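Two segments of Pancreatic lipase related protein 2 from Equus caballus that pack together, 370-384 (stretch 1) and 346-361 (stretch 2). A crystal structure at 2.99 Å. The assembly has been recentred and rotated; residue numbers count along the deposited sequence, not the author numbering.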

ATOM      1  N   LYS A 370      22.943  -0.974  -8.561  1.00 87.32           N
ATOM      2  CA  LYS A 370      23.405   0.420  -8.661  1.00 86.39           C
ATOM      3  C   LYS A 370      24.581   0.533  -7.679  1.00 83.88           C
ATOM      4  O   LYS A 370      24.974  -0.477  -7.099  1.00 83.56           O
ATOM      5  CB  LYS A 370      22.258   1.401  -8.300  1.00 87.24           C
ATOM      6  CG  LYS A 370      21.271   1.711  -9.455  1.00 90.56           C
ATOM      7  CD  LYS A 370      20.067   0.737  -9.512  1.00 95.04           C
ATOM      8  CE  LYS A 370      19.667   0.366 -10.958  1.00 96.65           C
ATOM      9  NZ  LYS A 370      19.169   1.527 -11.744  1.00 96.90           N
ATOM     10  N   GLN A 371      25.164   1.718  -7.488  1.00 81.05           N
ATOM     11  CA  GLN A 371      26.201   1.850  -6.452  1.00 79.05           C
ATOM     12  C   GLN A 371      25.461   1.895  -5.117  1.00 74.63           C
ATOM     13  O   GLN A 371      24.312   2.288  -5.103  1.00 74.24           O
ATOM     14  CB  GLN A 371      27.109   3.088  -6.662  1.00 80.42           C
ATOM     15  CG  GLN A 371      28.261   2.941  -7.750  1.00 83.80           C
ATOM     16  CD  GLN A 371      29.576   2.284  -7.249  1.00 87.22           C
ATOM     17  OE1 GLN A 371      30.130   2.679  -6.228  1.00 88.99           O
ATOM     18  NE2 GLN A 371      30.074   1.301  -7.996  1.00 88.89           N
ATOM     19  N   TYR A 372      26.083   1.469  -4.019  1.00 69.24           N
ATOM     20  CA  TYR A 372      25.356   1.345  -2.750  1.00 65.67           C
ATOM     21  C   TYR A 372      26.192   1.773  -1.568  1.00 62.43           C
ATOM     22  O   TYR A 372      26.839   0.965  -0.925  1.00 61.76           O
ATOM     23  CB  TYR A 372      24.849  -0.098  -2.521  1.00 65.78           C
ATOM     24  CG  TYR A 372      23.465  -0.372  -3.077  1.00 64.99           C
ATOM     25  CD1 TYR A 372      23.291  -0.503  -4.429  1.00 64.32           C
ATOM     26  CD2 TYR A 372      22.340  -0.504  -2.250  1.00 63.35           C
ATOM     27  CE1 TYR A 372      22.070  -0.731  -4.963  1.00 63.61           C
ATOM     28  CE2 TYR A 372      21.100  -0.749  -2.793  1.00 61.76           C
ATOM     29  CZ  TYR A 372      20.988  -0.852  -4.165  1.00 62.20           C
ATOM     30  OH  TYR A 372      19.809  -1.077  -4.832  1.00 63.27           O
ATOM     31  N   GLU A 373      26.170   3.051  -1.264  1.00 58.85           N
ATOM     32  CA  GLU A 373      26.983   3.526  -0.185  1.00 56.99           C
ATOM     33  C   GLU A 373      26.558   2.844   1.114  1.00 55.23           C
ATOM     34  O   GLU A 373      25.548   3.214   1.693  1.00 54.87           O
ATOM     35  CB  GLU A 373      26.883   5.054  -0.052  1.00 57.23           C
ATOM     36  CG  GLU A 373      27.544   5.584   1.236  1.00 58.70           C
ATOM     37  CD  GLU A 373      27.212   7.025   1.566  1.00 60.29           C
ATOM     38  OE1 GLU A 373      27.257   7.862   0.627  1.00 63.45           O
ATOM     39  OE2 GLU A 373      26.930   7.309   2.761  1.00 59.22           O
ATOM     40  N   ILE A 374      27.347   1.894   1.605  1.00 53.52           N
ATOM     41  CA  ILE A 374      27.020   1.225   2.883  1.00 52.87           C
ATOM     42  C   ILE A 374      27.546   1.972   4.123  1.00 55.81           C
ATOM     43  O   ILE A 374      27.113   1.743   5.260  1.00 53.20           O
ATOM     44  CB  ILE A 374      27.569  -0.226   2.904  1.00 51.31           C
ATOM     45  CG1 ILE A 374      27.300  -0.955   1.585  1.00 47.33           C
ATOM     46  CG2 ILE A 374      26.992  -1.022   4.083  1.00 49.13           C
ATOM     47  CD1 ILE A 374      25.866  -1.012   1.182  1.00 44.15           C
ATOM     48  N   PHE A 375      28.527   2.839   3.905  1.00 61.36           N
ATOM     49  CA  PHE A 375      29.114   3.589   5.016  1.00 65.35           C
ATOM     50  C   PHE A 375      29.977   4.762   4.596  1.00 69.69           C
ATOM     51  O   PHE A 375      30.755   4.653   3.656  1.00 70.45           O
ATOM     52  CB  PHE A 375      29.977   2.667   5.861  1.00 64.60           C
ATOM     53  CG  PHE A 375      30.134   3.113   7.279  1.00 63.77           C
ATOM     54  CD1 PHE A 375      29.051   3.594   8.013  1.00 63.86           C
ATOM     55  CD2 PHE A 375      31.359   3.018   7.900  1.00 63.29           C
ATOM     56  CE1 PHE A 375      29.195   3.985   9.336  1.00 63.32           C
ATOM     57  CE2 PHE A 375      31.507   3.398   9.220  1.00 63.59           C
ATOM     58  CZ  PHE A 375      30.416   3.886   9.941  1.00 63.62           C
ATOM     59  N   LYS A 376      29.831   5.876   5.310  1.00 74.57           N
ATOM     60  CA  LYS A 376      30.811   6.950   5.276  1.00 79.03           C
ATOM     61  C   LYS A 376      31.267   7.243   6.722  1.00 80.61           C
ATOM     62  O   LYS A 376      30.459   7.401   7.651  1.00 79.77           O
ATOM     63  CB  LYS A 376      30.287   8.201   4.526  1.00 80.86           C
ATOM     64  CG  LYS A 376      29.103   8.893   5.201  1.00 88.50           C
ATOM     65  CD  LYS A 376      28.444  10.043   4.381  1.00 96.79           C
ATOM     66  CE  LYS A 376      27.149  10.562   5.094  1.00100.00           C
ATOM     67  NZ  LYS A 376      26.322   9.449   5.717  1.00100.00           N
ATOM     68  N   GLY A 377      32.587   7.261   6.901  1.00 83.82           N
ATOM     69  CA  GLY A 377      33.187   7.589   8.187  1.00 86.27           C
ATOM     70  C   GLY A 377      34.589   7.032   8.332  1.00 88.81           C
ATOM     71  O   GLY A 377      35.226   6.681   7.325  1.00 88.82           O
ATOM     72  N   SER A 378      35.049   6.945   9.589  1.00 92.08           N
ATOM     73  CA  SER A 378      36.391   6.435   9.940  1.00 94.63           C
ATOM     74  C   SER A 378      36.525   4.931   9.715  1.00 96.57           C
ATOM     75  O   SER A 378      35.691   4.142  10.166  1.00 96.59           O
ATOM     76  CB  SER A 378      36.743   6.751  11.406  1.00 94.81           C
ATOM     77  OG  SER A 378      36.292   5.721  12.281  1.00 95.64           O
ATOM     78  N   LEU A 379      37.610   4.544   9.062  1.00 99.43           N
ATOM     79  CA  LEU A 379      37.748   3.194   8.548  1.00100.00           C
ATOM     80  C   LEU A 379      38.816   2.350   9.286  1.00100.00           C
ATOM     81  O   LEU A 379      39.592   1.611   8.652  1.00100.00           O
ATOM     82  CB  LEU A 379      38.005   3.261   7.025  1.00100.00           C
ATOM     83  CG  LEU A 379      37.026   4.119   6.206  1.00 94.61           C
ATOM     84  CD1 LEU A 379      37.205   3.908   4.696  1.00 91.30           C
ATOM     85  CD2 LEU A 379      35.620   3.803   6.586  1.00 91.57           C
ATOM     86  N   GLN A 380      38.809   2.422  10.622  1.00100.00           N
ATOM     87  CA  GLN A 380      39.735   1.637  11.462  1.00100.00           C
ATOM     88  C   GLN A 380      39.757   0.120  11.120  1.00100.00           C
ATOM     89  O   GLN A 380      38.714  -0.455  10.784  1.00100.00           O
ATOM     90  CB  GLN A 380      39.450   1.864  12.964  1.00100.00           C
ATOM     91  CG  GLN A 380      38.052   1.449  13.455  1.00100.00           C
ATOM     92  CD  GLN A 380      37.967   1.320  14.979  1.00100.00           C
ATOM     93  OE1 GLN A 380      38.362   2.235  15.710  1.00100.00           O
ATOM     94  NE2 GLN A 380      37.445   0.187  15.454  1.00100.00           N
ATOM     95  N   PRO A 381      40.940  -0.514  11.158  1.00100.00           N
ATOM     96  CA  PRO A 381      41.058  -1.945  10.842  1.00100.00           C
ATOM     97  C   PRO A 381      40.265  -2.894  11.735  1.00100.00           C
ATOM     98  O   PRO A 381      40.035  -2.633  12.922  1.00100.00           O
ATOM     99  CB  PRO A 381      42.565  -2.221  10.985  1.00100.00           C
ATOM    100  CG  PRO A 381      43.208  -0.918  10.794  1.00100.00           C
ATOM    101  CD  PRO A 381      42.267   0.077  11.420  1.00100.00           C
ATOM    102  N   ASP A 382      39.879  -4.007  11.109  1.00100.00           N
ATOM    103  CA  ASP A 382      39.035  -5.061  11.674  1.00100.00           C
ATOM    104  C   ASP A 382      38.050  -4.603  12.755  1.00100.00           C
ATOM    105  O   ASP A 382      38.251  -4.819  13.956  1.00100.00           O
ATOM    106  CB  ASP A 382      39.898  -6.256  12.083  1.00100.00           C
ATOM    107  CG  ASP A 382      40.302  -7.095  10.877  1.00100.00           C
ATOM    108  OD1 ASP A 382      41.357  -6.802  10.264  1.00100.00           O
ATOM    109  OD2 ASP A 382      39.596  -8.034  10.444  1.00100.00           O
ATOM    110  N   SER A 383      36.990  -3.951  12.266  1.00100.00           N
ATOM    111  CA  SER A 383      35.809  -3.585  13.045  1.00100.00           C
ATOM    112  C   SER A 383      34.589  -4.266  12.381  1.00100.00           C
ATOM    113  O   SER A 383      34.507  -5.499  12.393  1.00100.00           O
ATOM    114  CB  SER A 383      35.671  -2.057  13.140  1.00100.00           C
ATOM    115  OG  SER A 383      35.840  -1.441  11.874  1.00100.00           O
ATOM    116  N   SER A 384      33.668  -3.494  11.799  1.00100.00           N
ATOM    117  CA  SER A 384      32.487  -4.034  11.100  1.00100.00           C
ATOM    118  C   SER A 384      31.449  -2.945  10.896  1.00100.00           C
ATOM    119  O   SER A 384      31.324  -2.036  11.725  1.00100.00           O
ATOM    120  CB  SER A 384      31.832  -5.221  11.824  1.00100.00           C
ATOM    121  OG  SER A 384      31.307  -4.835  13.075  1.00100.00           O
TER
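Stretch 2, residues 346-361: ITLAGSGKANGYLKVT

The centre of the contact is Leu379, which is buried and directs its CA-to-CB bond toward stretch 2. Its side chain, in the m, t rotamer, is bordered by two leucines of that stretch: Leu379 CB lies 3.5 Å from Leu348 CD1, and Leu379 CD2 lies 4.1 Å from Leu358 CD1. Leu348, also m, t, starts out sideways, but its end comes nearer to stretch 1, so that its CD1 reaches to 3.3 Å from Leu379 CA. Gly356 passes close by, with Leu379 CD1 4.0 Å from Gly356 N. Leu358 extends the apolar layer toward Phe375: its CD1 is 3.9 Å from Phe375 CB and sits at the edge of the aromatic ring, near the ring plane. Farther along, the CG1 of the buried Ile374 packs 3.4 Å from Val360 CG2, and Tyr372 CB is 4.2 Å from Val360 CB.

The two backbones run antiparallel and stay close over nearly their whole length. Each doubles back on itself, stretch 2 at about 350-352 and stretch 1 at Gln380-Pro381, so that 353-361 runs against 371-380 and 347-349 against 381-384. Gln371 is level with Thr361, Phe375 with Leu358, Ser378 with Asn355 and Ser384 with Thr347, the CA atoms of the last pair being 3.6 Å apart. Both segments are largely loop or turn, with a short, weakly bonded strand about 377-378 in stretch 1 and about 355-356 in stretch 2. There Gly356 N donates to Gly377 O at 3.2 Å, while the return bond from Gly377 N to Gly356 O is weak at 3.5 Å. Both glycines have backbone angles at which a CB would be jammed against the carbonyl oxygen of the preceding residue. A better-aligned backbone hydrogen bond joins Ile374 N to Leu358 O, at 3.0 Å and an N-H...O angle of 166°. The same Gly356 O is approached by Lys376 CA at 3.1 Å in a nearly linear CA-H...O contact. In all, 1429 Å² of surface is buried between the two stretches, both sides summed.

Outward from Leu379, Pro381 lies along the turn of stretch 2, its CB 3.4 Å from Gly350 O and its CG 3.5 Å from Ser351 O. Asp382 follows with a CA-H...O contact from its CA to Leu348 O at 3.2 Å. At this end Thr347 OG1 donates a hydrogen bond to Ser383 O at 3.1 Å, tying a side chain of stretch 2 to the backbone of stretch 1. Ser383 OG in turn donates to Gln380 O within its own stretch at 3.2 Å, bracing the bend after Leu379. Ser384 CA completes this end with a CA-H...O contact to Ile346 O at 3.4 Å.

Another polar margin lies around Tyr357, whose ring has Lys376 CB at its edge, 3.9 Å from Tyr357 CD1. Glu373 OE1 comes within 3.4 Å of Tyr357 CE1, and Glu373 OE2 forms a long salt bridge with Lys376 NZ at 3.7 Å. Toward the start of stretch 1, Tyr372 N lies 3.0 Å from Val360 O.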

ATOM      1  N   ILE A 346      29.995  -5.230   6.189  1.00 91.57           N
ATOM      2  CA  ILE A 346      31.391  -5.080   5.784  1.00 94.80           C
ATOM      3  C   ILE A 346      32.235  -4.831   7.052  1.00 99.94           C
ATOM      4  O   ILE A 346      32.028  -3.848   7.752  1.00 99.50           O
ATOM      5  CB  ILE A 346      31.542  -3.964   4.696  1.00 93.68           C
ATOM      6  CG1 ILE A 346      31.177  -4.552   3.312  1.00 90.81           C
ATOM      7  CG2 ILE A 346      32.949  -3.417   4.680  1.00 92.23           C
ATOM      8  CD1 ILE A 346      31.172  -3.609   2.089  1.00 87.08           C
ATOM      9  N   THR A 347      33.116  -5.789   7.357  1.00100.00           N
ATOM     10  CA  THR A 347      34.153  -5.667   8.388  1.00100.00           C
ATOM     11  C   THR A 347      35.452  -5.255   7.715  1.00100.00           C
ATOM     12  O   THR A 347      35.836  -5.821   6.681  1.00100.00           O
ATOM     13  CB  THR A 347      34.366  -7.017   9.129  1.00100.00           C
ATOM     14  OG1 THR A 347      33.362  -7.204  10.132  1.00100.00           O
ATOM     15  CG2 THR A 347      35.674  -7.017   9.930  1.00100.00           C
ATOM     16  N   LEU A 348      36.140  -4.287   8.311  1.00100.00           N
ATOM     17  CA  LEU A 348      37.288  -3.677   7.647  1.00100.00           C
ATOM     18  C   LEU A 348      38.572  -4.463   7.859  1.00100.00           C
ATOM     19  O   LEU A 348      38.583  -5.501   8.521  1.00100.00           O
ATOM     20  CB  LEU A 348      37.449  -2.214   8.079  1.00100.00           C
ATOM     21  CG  LEU A 348      36.424  -1.275   7.425  1.00100.00           C
ATOM     22  CD1 LEU A 348      36.686   0.138   7.871  1.00100.00           C
ATOM     23  CD2 LEU A 348      36.414  -1.347   5.879  1.00100.00           C
ATOM     24  N   ALA A 349      39.643  -3.979   7.251  1.00100.00           N
ATOM     25  CA  ALA A 349      40.938  -4.601   7.397  1.00100.00           C
ATOM     26  C   ALA A 349      42.019  -3.531   7.251  1.00100.00           C
ATOM     27  O   ALA A 349      41.713  -2.331   7.242  1.00100.00           O
ATOM     28  CB  ALA A 349      41.090  -5.699   6.359  1.00100.00           C
ATOM     29  N   GLY A 350      43.277  -3.971   7.196  1.00100.00           N
ATOM     30  CA  GLY A 350      44.409  -3.113   6.869  1.00100.00           C
ATOM     31  C   GLY A 350      45.224  -2.628   8.060  1.00100.00           C
ATOM     32  O   GLY A 350      45.243  -3.269   9.124  1.00100.00           O
ATOM     33  N   SER A 351      45.900  -1.489   7.864  1.00100.00           N
ATOM     34  CA  SER A 351      46.777  -0.896   8.877  1.00100.00           C
ATOM     35  C   SER A 351      46.402   0.551   9.211  1.00100.00           C
ATOM     36  O   SER A 351      46.171   0.894  10.376  1.00100.00           O
ATOM     37  CB  SER A 351      48.242  -0.963   8.414  1.00100.00           C
ATOM     38  OG  SER A 351      49.128  -1.152   9.510  1.00100.00           O
ATOM     39  N   GLY A 352      46.345   1.398   8.192  1.00100.00           N
ATOM     40  CA  GLY A 352      46.143   2.819   8.410  1.00100.00           C
ATOM     41  C   GLY A 352      44.682   3.221   8.470  1.00100.00           C
ATOM     42  O   GLY A 352      43.852   2.609   7.810  1.00100.00           O
ATOM     43  N   LYS A 353      44.382   4.259   9.252  1.00100.00           N
ATOM     44  CA  LYS A 353      43.020   4.783   9.420  1.00100.00           C
ATOM     45  C   LYS A 353      42.714   5.849   8.373  1.00100.00           C
ATOM     46  O   LYS A 353      43.438   6.839   8.283  1.00100.00           O
ATOM     47  CB  LYS A 353      42.867   5.423  10.800  1.00100.00           C
ATOM     48  CG  LYS A 353      43.345   4.564  11.964  1.00100.00           C
ATOM     49  CD  LYS A 353      42.991   5.206  13.310  1.00100.00           C
ATOM     50  CE  LYS A 353      42.349   4.211  14.266  1.00100.00           C
ATOM     51  NZ  LYS A 353      41.515   4.909  15.275  1.00100.00           N
ATOM     52  N   ALA A 354      41.635   5.662   7.608  1.00100.00           N
ATOM     53  CA  ALA A 354      41.254   6.576   6.509  1.00100.00           C
ATOM     54  C   ALA A 354      39.897   7.268   6.781  1.00100.00           C
ATOM     55  O   ALA A 354      39.477   7.356   7.950  1.00100.00           O
ATOM     56  CB  ALA A 354      41.239   5.812   5.144  1.00100.00           C
ATOM     57  N   ASN A 355      39.262   7.803   5.723  1.00100.00           N
ATOM     58  CA  ASN A 355      37.841   8.221   5.747  1.00 98.69           C
ATOM     59  C   ASN A 355      37.180   8.117   4.384  1.00 97.07           C
ATOM     60  O   ASN A 355      37.811   8.421   3.365  1.00 96.89           O
ATOM     61  CB  ASN A 355      37.678   9.639   6.273  1.00 97.29           C
ATOM     62  CG  ASN A 355      37.892   9.713   7.745  1.00 94.58           C
ATOM     63  OD1 ASN A 355      37.001   9.430   8.533  1.00 89.04           O
ATOM     64  ND2 ASN A 355      39.107  10.044   8.133  1.00 92.88           N
ATOM     65  N   GLY A 356      35.915   7.698   4.344  1.00 94.78           N
ATOM     66  CA  GLY A 356      35.268   7.596   3.052  1.00 93.44           C
ATOM     67  C   GLY A 356      33.986   6.831   2.844  1.00 92.30           C
ATOM     68  O   GLY A 356      33.439   6.187   3.735  1.00 91.42           O
ATOM     69  N   TYR A 357      33.533   6.947   1.600  1.00 91.78           N
ATOM     70  CA  TYR A 357      32.398   6.220   1.056  1.00 91.54           C
ATOM     71  C   TYR A 357      32.769   4.735   0.985  1.00 89.51           C
ATOM     72  O   TYR A 357      33.958   4.409   0.844  1.00 90.26           O
ATOM     73  CB  TYR A 357      32.061   6.753  -0.356  1.00 92.03           C
ATOM     74  CG  TYR A 357      31.380   8.116  -0.409  1.00 95.92           C
ATOM     75  CD1 TYR A 357      30.649   8.626   0.692  1.00 99.53           C
ATOM     76  CD2 TYR A 357      31.438   8.890  -1.572  1.00 99.13           C
ATOM     77  CE1 TYR A 357      29.999   9.885   0.633  1.00100.00           C
ATOM     78  CE2 TYR A 357      30.788  10.148  -1.648  1.00100.00           C
ATOM     79  CZ  TYR A 357      30.068  10.646  -0.545  1.00100.00           C
ATOM     80  OH  TYR A 357      29.434  11.888  -0.631  1.00100.00           O
ATOM     81  N   LEU A 358      31.772   3.848   1.096  1.00 86.32           N
ATOM     82  CA  LEU A 358      32.002   2.407   1.054  1.00 83.49           C
ATOM     83  C   LEU A 358      30.990   1.797   0.127  1.00 82.36           C
ATOM     84  O   LEU A 358      30.018   1.181   0.536  1.00 81.94           O
ATOM     85  CB  LEU A 358      31.941   1.799   2.457  1.00 82.69           C
ATOM     86  CG  LEU A 358      33.324   1.519   3.061  1.00 79.76           C
ATOM     87  CD1 LEU A 358      33.274   1.109   4.565  1.00 77.65           C
ATOM     88  CD2 LEU A 358      34.063   0.452   2.216  1.00 77.62           C
ATOM     89  N   LYS A 359      31.231   2.002  -1.152  1.00 81.14           N
ATOM     90  CA  LYS A 359      30.256   1.634  -2.155  1.00 80.55           C
ATOM     91  C   LYS A 359      30.304   0.127  -2.442  1.00 78.20           C
ATOM     92  O   LYS A 359      31.120  -0.596  -1.838  1.00 78.19           O
ATOM     93  CB  LYS A 359      30.430   2.499  -3.405  1.00 81.33           C
ATOM     94  CG  LYS A 359      30.279   3.977  -3.062  1.00 84.58           C
ATOM     95  CD  LYS A 359      30.247   4.897  -4.251  1.00 88.39           C
ATOM     96  CE  LYS A 359      30.296   6.346  -3.772  1.00 90.65           C
ATOM     97  NZ  LYS A 359      30.667   7.301  -4.853  1.00 92.20           N
ATOM     98  N   VAL A 360      29.379  -0.318  -3.312  1.00 74.84           N
ATOM     99  CA  VAL A 360      29.092  -1.728  -3.605  1.00 71.53           C
ATOM    100  C   VAL A 360      28.188  -1.845  -4.847  1.00 71.74           C
ATOM    101  O   VAL A 360      27.304  -1.023  -5.049  1.00 71.58           O
ATOM    102  CB  VAL A 360      28.329  -2.402  -2.452  1.00 69.54           C
ATOM    103  CG1 VAL A 360      28.247  -3.875  -2.720  1.00 67.91           C
ATOM    104  CG2 VAL A 360      28.971  -2.172  -1.072  1.00 66.60           C
ATOM    105  N   THR A 361      28.389  -2.859  -5.672  1.00 72.16           N
ATOM    106  CA  THR A 361      27.419  -3.188  -6.746  1.00 73.46           C
ATOM    107  C   THR A 361      26.988  -4.682  -6.653  1.00 75.31           C
ATOM    108  O   THR A 361      27.437  -5.408  -5.746  1.00 75.11           O
ATOM    109  CB  THR A 361      27.992  -2.832  -8.162  1.00 73.19           C
ATOM    110  OG1 THR A 361      28.501  -1.496  -8.137  1.00 74.64           O
ATOM    111  CG2 THR A 361      26.923  -2.773  -9.286  1.00 71.04           C
TER